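Local coordinates for FKBP-type peptidyl-prolyl cis-trans isomerase FkpA (Escherichia coli, PDB 1Q6H), which catalyses the cis-trans isomerisation of peptidyl-prolyl bonds and acts as a chaperone in protein folding in the periplasm, at residues L39-Q42 with E43-G46. Residues are numbered along the deposited sequence; the frame is centred on the assembly and turned at random.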
ATOM      1  N   LEU A  39      -2.155 -15.832   4.178  1.00 13.78           N
ATOM      2  CA  LEU A  39      -2.189 -16.831   5.245  1.00 13.56           C
ATOM      3  C   LEU A  39      -0.868 -17.625   5.329  1.00 13.85           C
ATOM      4  O   LEU A  39      -0.424 -17.986   6.425  1.00 11.32           O
ATOM      5  CB  LEU A  39      -3.390 -17.761   5.091  1.00 14.10           C
ATOM      6  CG  LEU A  39      -4.634 -17.300   5.884  1.00 16.59           C
ATOM      7  CD1 LEU A  39      -5.122 -15.897   5.504  1.00 15.61           C
ATOM      8  CD2 LEU A  39      -5.781 -18.286   5.769  1.00 18.15           C
ATOM      9  N   LYS A  40      -0.244 -17.889   4.185  1.00 12.39           N
ATOM     10  CA  LYS A  40       1.031 -18.568   4.201  1.00 14.48           C
ATOM     11  C   LYS A  40       2.047 -17.764   5.011  1.00 13.34           C
ATOM     12  O   LYS A  40       2.786 -18.321   5.838  1.00 12.16           O
ATOM     13  CB  LYS A  40       1.545 -18.846   2.784  1.00 16.16           C
ATOM     14  CG  LYS A  40       0.798 -19.967   2.079  1.00 19.36           C
ATOM     15  CD  LYS A  40       1.617 -20.617   0.949  1.00 22.61           C
ATOM     16  CE  LYS A  40       0.792 -21.659   0.175  1.00 23.78           C
ATOM     17  NZ  LYS A  40      -0.355 -22.205   0.987  1.00 25.33           N
ATOM     18  N   GLU A  41       2.082 -16.449   4.806  1.00 12.05           N
ATOM     19  CA  GLU A  41       3.047 -15.607   5.550  1.00 13.03           C
ATOM     20  C   GLU A  41       2.744 -15.592   7.043  1.00 10.61           C
ATOM     21  O   GLU A  41       3.642 -15.611   7.891  1.00 10.37           O
ATOM     22  CB  GLU A  41       3.027 -14.170   5.027  1.00 14.01           C
ATOM     23  CG  GLU A  41       3.532 -14.017   3.602  1.00 17.32           C
ATOM     24  CD  GLU A  41       4.917 -14.568   3.420  1.00 18.38           C
ATOM     25  OE1 GLU A  41       5.824 -14.152   4.175  1.00 21.25           O
ATOM     26  OE2 GLU A  41       5.087 -15.430   2.533  1.00 21.34           O
ATOM     27  N   GLN A  42       1.465 -15.578   7.354  1.00  9.52           N
ATOM     28  CA  GLN A  42       1.011 -15.570   8.732  1.00  9.94           C
ATOM     29  C   GLN A  42       1.431 -16.892   9.368  1.00  9.85           C
ATOM     30  O   GLN A  42       1.858 -16.931  10.527  1.00  8.47           O
ATOM     31  CB  GLN A  42      -0.522 -15.431   8.795  1.00 10.14           C
ATOM     32  CG  GLN A  42      -1.109 -14.037   8.386  1.00 12.24           C
ATOM     33  CD  GLN A  42      -2.604 -14.097   8.100  1.00 13.12           C
ATOM     34  OE1 GLN A  42      -3.232 -15.130   8.332  1.00 15.24           O
ATOM     35  NE2 GLN A  42      -3.187 -12.987   7.597  1.00 14.98           N
ATOM     36  N   GLU A  43       1.293 -17.970   8.607  1.00 10.12           N
ATOM     37  CA  GLU A  43       1.655 -19.312   9.084  1.00 11.57           C
ATOM     38  C   GLU A  43       3.099 -19.327   9.559  1.00 12.04           C
ATOM     39  O   GLU A  43       3.412 -19.948  10.570  1.00 11.57           O
ATOM     40  CB  GLU A  43       1.402 -20.357   7.997  1.00 13.45           C
ATOM     41  CG  GLU A  43       1.604 -21.819   8.395  1.00 17.43           C
ATOM     42  CD  GLU A  43       1.547 -22.784   7.205  1.00 21.46           C
ATOM     43  OE1 GLU A  43       1.353 -22.325   6.036  1.00 24.35           O
ATOM     44  OE2 GLU A  43       1.698 -24.020   7.427  1.00 23.94           O
ATOM     45  N   LYS A  44       3.974 -18.620   8.857  1.00 11.44           N
ATOM     46  CA  LYS A  44       5.382 -18.605   9.225  1.00 12.97           C
ATOM     47  C   LYS A  44       5.601 -17.949  10.577  1.00 12.82           C
ATOM     48  O   LYS A  44       6.675 -18.074  11.170  1.00 12.36           O
ATOM     49  CB  LYS A  44       6.217 -17.882   8.167  1.00 13.72           C
ATOM     50  CG  LYS A  44       6.307 -18.601   6.832  1.00 15.42           C
ATOM     51  CD  LYS A  44       6.742 -17.629   5.721  1.00 17.93           C
ATOM     52  CE  LYS A  44       7.320 -18.353   4.507  1.00 20.69           C
ATOM     53  NZ  LYS A  44       7.802 -17.404   3.453  1.00 21.59           N
ATOM     54  N   LEU A  45       4.587 -17.245  11.060  1.00 13.14           N
ATOM     55  CA  LEU A  45       4.680 -16.579  12.342  1.00 13.72           C
ATOM     56  C   LEU A  45       3.897 -17.297  13.441  1.00 13.78           C
ATOM     57  O   LEU A  45       3.732 -16.757  14.523  1.00 15.92           O
ATOM     58  CB  LEU A  45       4.188 -15.149  12.196  1.00 13.85           C
ATOM     59  CG  LEU A  45       4.790 -14.368  11.035  1.00 15.22           C
ATOM     60  CD1 LEU A  45       4.104 -12.995  10.834  1.00 15.70           C
ATOM     61  CD2 LEU A  45       6.283 -14.219  11.246  1.00 17.12           C
ATOM     62  N   GLY A  46       3.423 -18.509  13.188  1.00 13.90           N
ATOM     63  CA  GLY A  46       2.609 -19.200  14.176  1.00 14.34           C
ATOM     64  C   GLY A  46       1.107 -18.903  14.144  1.00 14.39           C
ATOM     65  O   GLY A  46       0.362 -19.427  14.989  1.00 13.00           O
TER
HETATM   66  O   HOH W   1       3.633 -20.969   5.618  1.00 31.34           O
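Leu-39 O accepts a short i to i+4 bond from Glu-43 N at 2.8 Å, where helix 19-43 of the N-terminal domain ends in a Schellman motif. The side chain of Leu-39 is buried and packs on Leu-54 of helix 51-62 and on Phe-62 of the second subunit. Lys-40 O takes the next bond of the same kind, a longer one, from Lys-44 N at 3.3 Å. A water donates to Lys-40 O at 2.8 Å and makes a second, weak bond to Glu-43 OE1. The Glu-43 chain is extended, with CG anti to the backbone N (chi1 -174°), and runs back alongside Lys-40, where OE1 can take the water's bond. Glu-41 O has a weak share of Lys-44 N, and Leu-45 CG lies 3.6 Å from the same Glu-41 O. The side chains of Glu-41 and Lys-44 run side by side and point the same way. A bend at chi2 (-56°) turns the Glu-41 carboxylate toward the lysine, and a weak salt bridge joins Glu-41 OE2 to Lys-44 NZ at 3.5 Å. Gln-42 is buried against Phe-80 of helix 70-112 and Leu-27 of the second subunit. Gln-42 O receives Leu-45 N from above the carbonyl plane, as the spacing tightens from i+4 to i+3. It also accepts from Ile-47 N, the outer bond of the Schellman motif. Glu-43 to Gly-46 form a type I turn. Gly-46 takes the C-prime position with positive phi (87°), and Gly-46 N closes the inner bond to Glu-43 O at 3.0 Å.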